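Glycosyl hydrolase, BNR repeat (Ralstonia eutropha, PDB 3B7F) is of unproven function but has the seven-bladed beta-propeller fold of BNR-repeat proteins and may act as a glycosyl hydrolase. Local coordinates at residues Leu140-Asp145 against Ser149-Ala154; Leu120-Ala125 against Gly129-Gly134; Trp265-Asp270 against Val276-Phe281. All coordinates share one frame; numbering follows the deposited sequence. Where two conformers were deposited one is given.

Contact 1 (Leu140-Asp145 against Ser149-Ala154); sequences LFRSTD and SWEPVA. With EDO (1,2-ethanediol), chain Q.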
loop_
_atom_site.group_PDB
_atom_site.type_symbol
_atom_site.label_atom_id
_atom_site.label_comp_id
_atom_site.label_asym_id
_atom_site.label_seq_id
_atom_site.Cartn_x
_atom_site.Cartn_y
_atom_site.Cartn_z
ATOM N N LEU A 140 -12.921 3.873 -7.819
ATOM C CA LEU A 140 -11.745 3.785 -8.685
ATOM C C LEU A 140 -11.850 4.908 -9.716
ATOM O O LEU A 140 -12.887 5.062 -10.367
ATOM C CB LEU A 140 -11.684 2.428 -9.392
ATOM C CG LEU A 140 -10.443 2.101 -10.228
ATOM C CD1 LEU A 140 -9.189 1.941 -9.353
ATOM C CD2 LEU A 140 -10.686 0.864 -11.072
ATOM N N PHE A 141 -10.764 5.663 -9.853
ATOM C CA PHE A 141 -10.653 6.792 -10.763
ATOM C C PHE A 141 -9.373 6.672 -11.591
ATOM O O PHE A 141 -8.430 5.954 -11.219
ATOM C CB PHE A 141 -10.661 8.119 -9.984
ATOM C CG PHE A 141 -11.932 8.344 -9.208
ATOM C CD1 PHE A 141 -12.099 7.804 -7.928
ATOM C CD2 PHE A 141 -12.968 9.068 -9.753
ATOM C CE1 PHE A 141 -13.296 7.997 -7.210
ATOM C CE2 PHE A 141 -14.152 9.254 -9.060
ATOM C CZ PHE A 141 -14.323 8.725 -7.785
ATOM N N ARG A 142 -9.354 7.378 -12.716
ATOM C CA ARG A 142 -8.224 7.350 -13.619
ATOM C C ARG A 142 -7.882 8.746 -14.164
ATOM O O ARG A 142 -8.765 9.551 -14.446
ATOM C CB ARG A 142 -8.533 6.410 -14.777
ATOM C CG ARG A 142 -7.389 6.229 -15.764
ATOM C CD ARG A 142 -7.843 5.667 -17.092
ATOM N NE ARG A 142 -8.078 4.233 -17.085
ATOM C CZ ARG A 142 -9.219 3.585 -17.368
ATOM N NH1 ARG A 142 -10.364 4.212 -17.704
ATOM N NH2 ARG A 142 -9.207 2.251 -17.326
ATOM N N SER A 143 -6.583 9.009 -14.291
ATOM C CA SER A 143 -6.067 10.200 -14.945
ATOM C C SER A 143 -5.249 9.708 -16.110
ATOM O O SER A 143 -4.666 8.637 -16.013
ATOM C CB SER A 143 -5.154 10.984 -14.020
ATOM O OG SER A 143 -4.736 12.181 -14.626
ATOM N N THR A 144 -5.278 10.447 -17.219
ATOM C CA THR A 144 -4.413 10.212 -18.376
ATOM C C THR A 144 -3.484 11.427 -18.638
ATOM O O THR A 144 -2.712 11.395 -19.610
ATOM C CB THR A 144 -5.229 9.911 -19.640
ATOM O OG1 THR A 144 -6.062 11.035 -19.940
ATOM C CG2 THR A 144 -6.089 8.639 -19.456
ATOM N N ASP A 145 -3.535 12.454 -17.768
ATOM C CA ASP A 145 -2.742 13.700 -17.889
ATOM C C ASP A 145 -1.840 13.985 -16.651
ATOM O O ASP A 145 -1.770 15.128 -16.171
ATOM C CB ASP A 145 -3.671 14.898 -18.187
ATOM C CG ASP A 145 -4.641 15.194 -17.061
ATOM O OD1 ASP A 145 -4.731 14.383 -16.117
ATOM O OD2 ASP A 145 -5.311 16.244 -17.102
ATOM N N SER A 149 -6.244 15.866 -13.967
ATOM C CA SER A 149 -7.687 15.625 -14.012
ATOM C C SER A 149 -7.958 14.140 -13.867
ATOM O O SER A 149 -7.197 13.304 -14.362
ATOM C CB SER A 149 -8.312 16.156 -15.314
ATOM O OG SER A 149 -7.777 15.502 -16.443
ATOM N N TRP A 150 -9.048 13.833 -13.175
ATOM C CA TRP A 150 -9.452 12.482 -12.868
ATOM C C TRP A 150 -10.893 12.260 -13.271
ATOM O O TRP A 150 -11.705 13.173 -13.120
ATOM C CB TRP A 150 -9.312 12.262 -11.367
ATOM C CG TRP A 150 -7.876 12.339 -10.903
ATOM C CD1 TRP A 150 -7.176 13.464 -10.548
ATOM C CD2 TRP A 150 -6.975 11.246 -10.762
ATOM N NE1 TRP A 150 -5.902 13.134 -10.203
ATOM C CE2 TRP A 150 -5.739 11.781 -10.343
ATOM C CE3 TRP A 150 -7.077 9.863 -10.990
ATOM C CZ2 TRP A 150 -4.630 10.988 -10.108
ATOM C CZ3 TRP A 150 -5.978 9.078 -10.787
ATOM C CH2 TRP A 150 -4.765 9.639 -10.338
ATOM N N GLU A 151 -11.195 11.064 -13.787
ATOM C CA GLU A 151 -12.557 10.668 -14.124
ATOM C C GLU A 151 -12.822 9.301 -13.459
ATOM O O GLU A 151 -11.872 8.524 -13.243
ATOM C CB GLU A 151 -12.737 10.560 -15.645
ATOM C CG GLU A 151 -12.097 9.292 -16.251
ATOM C CD GLU A 151 -11.965 9.288 -17.764
ATOM O OE1 GLU A 151 -12.675 10.078 -18.454
ATOM O OE2 GLU A 151 -11.126 8.467 -18.239
ATOM N N PRO A 152 -14.092 8.997 -13.127
ATOM C CA PRO A 152 -14.390 7.665 -12.605
ATOM C C PRO A 152 -14.100 6.524 -13.592
ATOM O O PRO A 152 -14.224 6.727 -14.793
ATOM C CB PRO A 152 -15.899 7.705 -12.349
ATOM C CG PRO A 152 -16.357 9.059 -12.586
ATOM C CD PRO A 152 -15.282 9.863 -13.188
ATOM N N VAL A 153 -13.648 5.368 -13.099
ATOM C CA VAL A 153 -13.552 4.176 -13.948
ATOM C C VAL A 153 -14.956 3.605 -13.778
ATOM O O VAL A 153 -15.224 2.875 -12.817
ATOM C CB VAL A 153 -12.447 3.181 -13.551
ATOM C CG1 VAL A 153 -12.541 1.886 -14.393
ATOM C CG2 VAL A 153 -11.082 3.836 -13.698
ATOM N N ALA A 154 -15.845 4.011 -14.692
ATOM C CA ALA A 154 -17.271 3.647 -14.715
ATOM C C ALA A 154 -17.551 2.150 -14.606
ATOM O O ALA A 154 -18.513 1.742 -13.954
ATOM C CB ALA A 154 -17.914 4.218 -15.979
HETATM C C1 EDO Q . -8.582 12.667 -17.265
HETATM O O1 EDO Q . -7.147 12.573 -17.247
HETATM C C2 EDO Q . -9.239 11.342 -17.605
HETATM O O2 EDO Q . -8.585 10.736 -18.728
#
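Ser143 lays its CB over the face of the Trp150 indole, a CH-pi contact 3.6 Å from the centroid of the six-membered ring and almost exactly on the ring normal. With OG anti to the backbone N (chi1 -176°), the hydroxyl turns to the loop backbone: it lies 2.7 Å from Ser149 O, probably as donor although its proton has another acceptor near, and it receives the N-H of Gly147. Asp145 grips Ser149 with both carboxylate oxygens. The syn lone pair of Asp145 OD1 takes the amide of Ser149 N at 3.0 Å, whereas Ser149 OG reaches Asp145 OD2 at 2.7 Å from above the carboxylate plane. A bound 1,2-ethanediol, probably left by the crystallisation liquor, also bridges the turn, accepting from Thr144 N and donating to Ser149 O.

Beyond the turn, Arg142 and Glu151 form an antiparallel hydrogen-bonded pair, with Arg142 N 2.8 Å from Glu151 O. Followed outward, the Arg142 side chain first meets Val153 CG2 with its CB at 3.8 Å. Its CG packs on the carbonyl oxygen of Trp131, and a bend at chi3 (-79°) then folds the guanidinium back so that the same Val153 CG2 stands over its face. At the tip, NH1 remains 4.4 Å from Glu151 OE2, opposite charges too far apart for a salt bridge, while NH2 makes weak hydrogen bonds to Tyr132 OH and Ala207 O. Leu140 CD2 packs on the other branch and CB of Val153.

Ser143, Asp145, Gly147, Ser149 and Trp150 spell S-x-D-x-G-x-S-W, the Asp-box (BNR) motif, here in its usual place on the turn between the third and fourth strands of a propeller blade.

Contact 2 (Leu120-Ala125 against Gly129-Gly134); sequences LTPGHA and GTWYAG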
loop_
_atom_site.group_PDB
_atom_site.type_symbol
_atom_site.label_atom_id
_atom_site.label_comp_id
_atom_site.label_asym_id
_atom_site.label_seq_id
_atom_site.Cartn_x
_atom_site.Cartn_y
_atom_site.Cartn_z
ATOM N N LEU A 120 -2.741 5.780 -4.684
ATOM C CA LEU A 120 -2.340 6.231 -6.016
ATOM C C LEU A 120 -1.433 5.167 -6.630
ATOM O O LEU A 120 -0.485 4.708 -5.982
ATOM C CB LEU A 120 -1.583 7.560 -5.929
ATOM C CG LEU A 120 -2.335 8.835 -5.520
ATOM C CD1 LEU A 120 -1.321 9.920 -5.164
ATOM C CD2 LEU A 120 -3.301 9.276 -6.620
ATOM N N THR A 121 -1.715 4.792 -7.873
ATOM C CA THR A 121 -0.929 3.789 -8.622
ATOM C C THR A 121 -0.563 4.345 -9.989
ATOM O O THR A 121 -1.454 4.784 -10.707
ATOM C CB THR A 121 -1.732 2.499 -8.833
ATOM O OG1 THR A 121 -1.977 1.915 -7.566
ATOM C CG2 THR A 121 -0.982 1.509 -9.650
ATOM N N PRO A 122 0.736 4.323 -10.353
ATOM C CA PRO A 122 1.071 4.772 -11.672
ATOM C C PRO A 122 0.787 3.637 -12.663
ATOM O O PRO A 122 0.946 2.445 -12.347
ATOM C CB PRO A 122 2.571 5.094 -11.573
ATOM C CG PRO A 122 3.058 4.406 -10.382
ATOM C CD PRO A 122 1.928 3.851 -9.629
ATOM N N GLY A 123 0.337 4.011 -13.852
ATOM C CA GLY A 123 0.023 3.050 -14.882
ATOM C C GLY A 123 1.194 2.339 -15.515
ATOM O O GLY A 123 2.339 2.465 -15.086
ATOM N N HIS A 124 0.853 1.610 -16.573
ATOM C CA HIS A 124 1.759 0.804 -17.359
ATOM C C HIS A 124 2.788 1.671 -18.096
ATOM O O HIS A 124 2.520 2.832 -18.399
ATOM C CB HIS A 124 0.920 -0.013 -18.363
ATOM C CG HIS A 124 1.661 -1.139 -19.003
ATOM N ND1 HIS A 124 2.238 -1.037 -20.245
ATOM C CD2 HIS A 124 1.921 -2.394 -18.568
ATOM C CE1 HIS A 124 2.846 -2.174 -20.542
ATOM N NE2 HIS A 124 2.657 -3.020 -19.548
ATOM N N ALA A 125 3.963 1.084 -18.356
ATOM C CA ALA A 125 5.106 1.722 -19.027
ATOM C C ALA A 125 4.753 2.323 -20.388
ATOM O O ALA A 125 5.249 3.395 -20.764
ATOM C CB ALA A 125 6.269 0.685 -19.176
ATOM N N GLY A 129 1.812 9.061 -18.234
ATOM C CA GLY A 129 0.795 10.009 -17.803
ATOM C C GLY A 129 -0.470 9.417 -17.220
ATOM O O GLY A 129 -1.252 10.166 -16.637
ATOM N N THR A 130 -0.669 8.099 -17.370
ATOM C CA THR A 130 -1.855 7.413 -16.853
ATOM C C THR A 130 -1.638 6.944 -15.403
ATOM O O THR A 130 -0.593 6.376 -15.079
ATOM C CB THR A 130 -2.275 6.235 -17.779
ATOM O OG1 THR A 130 -2.679 6.760 -19.053
ATOM C CG2 THR A 130 -3.430 5.411 -17.177
ATOM N N TRP A 131 -2.608 7.223 -14.528
ATOM C CA TRP A 131 -2.594 6.804 -13.122
ATOM C C TRP A 131 -3.974 6.325 -12.719
ATOM O O TRP A 131 -4.967 6.653 -13.382
ATOM C CB TRP A 131 -2.283 7.970 -12.185
ATOM C CG TRP A 131 -0.892 8.504 -12.235
ATOM C CD1 TRP A 131 -0.350 9.254 -13.217
ATOM C CD2 TRP A 131 0.109 8.383 -11.212
ATOM N NE1 TRP A 131 0.949 9.572 -12.903
ATOM C CE2 TRP A 131 1.256 9.045 -11.676
ATOM C CE3 TRP A 131 0.153 7.753 -9.954
ATOM C CZ2 TRP A 131 2.435 9.124 -10.918
ATOM C CZ3 TRP A 131 1.327 7.820 -9.213
ATOM C CH2 TRP A 131 2.443 8.492 -9.697
ATOM N N TYR A 132 -4.026 5.550 -11.636
ATOM C CA TYR A 132 -5.279 5.168 -10.987
ATOM C C TYR A 132 -5.267 5.722 -9.574
ATOM O O TYR A 132 -4.220 5.875 -8.985
ATOM C CB TYR A 132 -5.479 3.657 -10.933
ATOM C CG TYR A 132 -5.714 3.054 -12.285
ATOM C CD1 TYR A 132 -6.999 2.955 -12.817
ATOM C CD2 TYR A 132 -4.649 2.610 -13.048
ATOM C CE1 TYR A 132 -7.207 2.430 -14.057
ATOM C CE2 TYR A 132 -4.844 2.086 -14.279
ATOM C CZ TYR A 132 -6.117 1.991 -14.792
ATOM O OH TYR A 132 -6.271 1.438 -16.045
ATOM N N ALA A 133 -6.448 6.053 -9.073
ATOM C CA ALA A 133 -6.655 6.520 -7.723
ATOM C C ALA A 133 -7.770 5.688 -7.071
ATOM O O ALA A 133 -8.786 5.386 -7.711
ATOM C CB ALA A 133 -7.028 7.981 -7.706
ATOM N N GLY A 134 -7.545 5.320 -5.807
ATOM C CA GLY A 134 -8.518 4.621 -4.975
ATOM C C GLY A 134 -8.959 5.568 -3.866
ATOM O O GLY A 134 -8.117 6.201 -3.239
#
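Thr121 and Tyr132 exchange a reciprocal pair of nearly straight backbone hydrogen bonds, with Thr121 N 2.9 Å from Tyr132 O and Tyr132 N 2.8 Å from Thr121 O. Past Pro122, which has no N-H to give, Gly123 N donates to Thr130 O at 2.8 Å; that bond is more bent (150°), and the same carbonyl oxygen also receives Arg65 NH2. These bonds zip together strands 116-122 and 131-136, the first two and hence innermost strands of one blade of the seven-bladed propeller. Thr121 and Tyr132 lie on the face that packs against Ile182 and Val184 of the following blade, where the Thr121 hydroxyl is hydrogen-bonded to Ile182 O. On the opposite face, Trp131 CG lies anti to its own carbonyl carbon (chi1 -70°), and the indole leans toward strand 116-122 until its six-membered ring lies against Pro122. Pro122 CB stands 3.8 Å from the centroid of that ring, 8° off the normal, in a CH-pi contact. Farther along this face Leu120 CD2 meets Ala133 CB at 4.1 Å. Both Leu120 and Trp131 press on Val61 and Leu71 of the preceding blade, and the indole forms a cation-pi pair with Arg65.

Contact 3 (Trp265-Asp270 against Val276-Phe281); sequences WKRIGD and VGDIGF. With EDO (1,2-ethanediol), chain O; EDO (1,2-ethanediol), chain N.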
loop_
_atom_site.group_PDB
_atom_site.type_symbol
_atom_site.label_atom_id
_atom_site.label_comp_id
_atom_site.label_asym_id
_atom_site.label_seq_id
_atom_site.Cartn_x
_atom_site.Cartn_y
_atom_site.Cartn_z
ATOM N N TRP A 265 -5.887 -18.355 -3.088
ATOM C CA TRP A 265 -5.050 -17.800 -2.033
ATOM C C TRP A 265 -4.798 -18.924 -1.047
ATOM O O TRP A 265 -5.751 -19.583 -0.622
ATOM C CB TRP A 265 -5.750 -16.658 -1.286
ATOM C CG TRP A 265 -6.003 -15.448 -2.123
ATOM C CD1 TRP A 265 -7.176 -15.097 -2.697
ATOM C CD2 TRP A 265 -5.049 -14.435 -2.490
ATOM N NE1 TRP A 265 -7.026 -13.932 -3.390
ATOM C CE2 TRP A 265 -5.728 -13.508 -3.297
ATOM C CE3 TRP A 265 -3.693 -14.222 -2.209
ATOM C CZ2 TRP A 265 -5.096 -12.381 -3.853
ATOM C CZ3 TRP A 265 -3.062 -13.112 -2.768
ATOM C CH2 TRP A 265 -3.774 -12.203 -3.575
ATOM N N LYS A 266 -3.522 -19.141 -0.714
ATOM C CA LYS A 266 -3.060 -20.126 0.266
ATOM C C LYS A 266 -2.415 -19.401 1.431
ATOM O O LYS A 266 -1.529 -18.594 1.224
ATOM C CB LYS A 266 -2.054 -21.068 -0.372
ATOM C CG LYS A 266 -2.688 -21.947 -1.435
ATOM C CD LYS A 266 -1.681 -22.909 -2.005
ATOM C CE LYS A 266 -2.312 -23.830 -3.043
ATOM N NZ LYS A 266 -1.211 -24.567 -3.689
ATOM N N ARG A 267 -2.885 -19.705 2.642
ATOM C CA ARG A 267 -2.458 -19.070 3.863
ATOM C C ARG A 267 -1.060 -19.481 4.364
ATOM O O ARG A 267 -0.893 -20.258 5.315
ATOM C CB ARG A 267 -3.515 -19.293 4.972
ATOM C CG ARG A 267 -3.374 -18.295 6.139
ATOM C CD ARG A 267 -4.603 -18.338 7.019
ATOM N NE ARG A 267 -4.514 -17.364 8.090
ATOM C CZ ARG A 267 -5.505 -17.004 8.902
ATOM N NH1 ARG A 267 -6.699 -17.548 8.838
ATOM N NH2 ARG A 267 -5.268 -16.104 9.830
ATOM N N ILE A 268 -0.058 -18.905 3.705
ATOM C CA ILE A 268 1.341 -19.024 4.114
ATOM C C ILE A 268 1.570 -18.488 5.511
ATOM O O ILE A 268 2.509 -18.899 6.158
ATOM C CB ILE A 268 2.335 -18.353 3.111
ATOM C CG1 ILE A 268 2.018 -16.856 2.854
ATOM C CG2 ILE A 268 2.364 -19.177 1.787
ATOM C CD1 ILE A 268 3.062 -16.090 2.025
ATOM N N GLY A 269 0.692 -17.598 5.980
ATOM C CA GLY A 269 0.680 -17.172 7.355
ATOM C C GLY A 269 0.489 -18.252 8.428
ATOM O O GLY A 269 0.804 -18.024 9.579
ATOM N N ASP A 270 -0.016 -19.421 8.063
ATOM C CA ASP A 270 -0.087 -20.563 8.978
ATOM C C ASP A 270 1.294 -21.112 9.391
ATOM O O ASP A 270 1.352 -21.916 10.309
ATOM C CB ASP A 270 -0.969 -21.678 8.380
ATOM C CG ASP A 270 -2.443 -21.295 8.330
ATOM O OD1 ASP A 270 -2.821 -20.348 9.046
ATOM O OD2 ASP A 270 -3.246 -21.947 7.610
ATOM N N VAL A 276 2.575 -15.141 17.733
ATOM C CA VAL A 276 2.704 -13.934 16.912
ATOM C C VAL A 276 1.493 -13.769 15.980
ATOM O O VAL A 276 0.962 -12.670 15.858
ATOM C CB VAL A 276 4.043 -13.939 16.133
ATOM C CG1 VAL A 276 4.154 -12.729 15.217
ATOM C CG2 VAL A 276 5.230 -13.969 17.118
ATOM N N GLY A 277 1.023 -14.862 15.372
ATOM C CA GLY A 277 -0.076 -14.804 14.430
ATOM C C GLY A 277 0.339 -14.226 13.075
ATOM O O GLY A 277 1.516 -13.904 12.847
ATOM N N ASP A 278 -0.633 -14.099 12.175
ATOM C CA ASP A 278 -0.373 -13.601 10.817
ATOM C C ASP A 278 -1.303 -12.476 10.421
ATOM O O ASP A 278 -1.659 -12.304 9.244
ATOM C CB ASP A 278 -0.371 -14.760 9.814
ATOM C CG ASP A 278 -1.726 -15.374 9.605
ATOM O OD1 ASP A 278 -2.562 -15.246 10.501
ATOM O OD2 ASP A 278 -1.975 -15.910 8.500
ATOM N N ILE A 279 -1.660 -11.665 11.421
ATOM C CA ILE A 279 -2.507 -10.496 11.220
ATOM C C ILE A 279 -1.583 -9.303 11.237
ATOM O O ILE A 279 -0.553 -9.313 11.911
ATOM C CB ILE A 279 -3.639 -10.377 12.274
ATOM C CG1 ILE A 279 -4.310 -11.745 12.471
ATOM C CG2 ILE A 279 -4.643 -9.272 11.864
ATOM C CD1 ILE A 279 -4.565 -12.507 11.182
ATOM N N GLY A 280 -1.948 -8.285 10.475
ATOM C CA GLY A 280 -1.131 -7.081 10.333
ATOM C C GLY A 280 -1.724 -6.277 9.213
ATOM O O GLY A 280 -2.801 -6.611 8.733
ATOM N N PHE A 281 -1.053 -5.187 8.836
ATOM C CA PHE A 281 -1.498 -4.316 7.728
ATOM C C PHE A 281 -0.687 -4.317 6.432
ATOM O O PHE A 281 -1.246 -4.640 5.366
ATOM C CB PHE A 281 -1.716 -2.873 8.250
ATOM C CG PHE A 281 -2.893 -2.749 9.194
ATOM C CD1 PHE A 281 -4.191 -2.795 8.704
ATOM C CD2 PHE A 281 -2.704 -2.566 10.558
ATOM C CE1 PHE A 281 -5.282 -2.696 9.556
ATOM C CE2 PHE A 281 -3.780 -2.463 11.416
ATOM C CZ PHE A 281 -5.078 -2.527 10.914
HETATM C C1 EDO O . -0.753 -23.376 2.811
HETATM O O1 EDO O . -0.834 -23.103 4.213
HETATM C C2 EDO O . 0.411 -22.610 2.199
HETATM O O2 EDO O . 0.884 -23.198 0.963
HETATM C C1 EDO N . 1.284 -9.039 18.784
HETATM O O1 EDO N . 2.601 -8.511 18.602
HETATM C C2 EDO N . 1.051 -10.142 17.758
HETATM O O2 EDO N . 2.089 -10.108 16.775
#
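Arg267, at the centre of an inverse gamma turn (phi -74°, psi 77°), leads the chain off strand 264-266 into the short 3-10 segment 268-270, which brings Gly269 CA to 5.1 Å from Asp278 CA. In this beta-propeller the end of strand 264-266, outermost in its blade, and the loop after it start the connection to strand 282-285, the innermost of the next blade, and a salt-bridge network ties the two segments together. The Arg267 side chain is extended from CG to NE and offers its guanidinium edge side-on: NE lies 3.0 Å from Asp278 OD2, and NH2 lies 2.9 Å from Asp278 OD1. Both oxygens use their syn lone pairs and the two flat groups are only 17° from coplanar, so the paired bonds also fix the rotation of each group. Asp278 OD2 has a further donor in Ile255 N on strand 254-259, which binds the carboxylate to the blade as well as to the loop. The same oxygen comes within 3.2 Å of Gly269 CA, an approach possible because glycine has no CB, which would run into this oxygen. Asp270 adds charge alone: its OD1 is 3.6 Å from Arg267 NE but well out of the guanidinium plane, with no N-H directed at it. Ile279 touches the same group, its CD1 lying 3.9 Å from Arg267 NH2, obliquely to the guanidinium.

Overall arrangement
Contacts 1 and 2 are successive hairpins of one four-stranded blade, joined where strands 131-136 and 139-143 pair: Ser143 O probably accepts from Trp131 N, and Phe141 O from Ala133 N. Contact 2 is the more buried, held by backbone bonds and by packing against both neighbouring blades. Contact 1, on the outer hairpin, is only partly buried and adds polar side-chain bonds in its turn. Contact 3, also partly buried, lies on the opposite side of the chain's centre, its own centre about 33 Å from that of contact 1 and about 28 Å from that of contact 2. Between its segments an ion pair replaces sheet pairing, linking parts of a connection between blades.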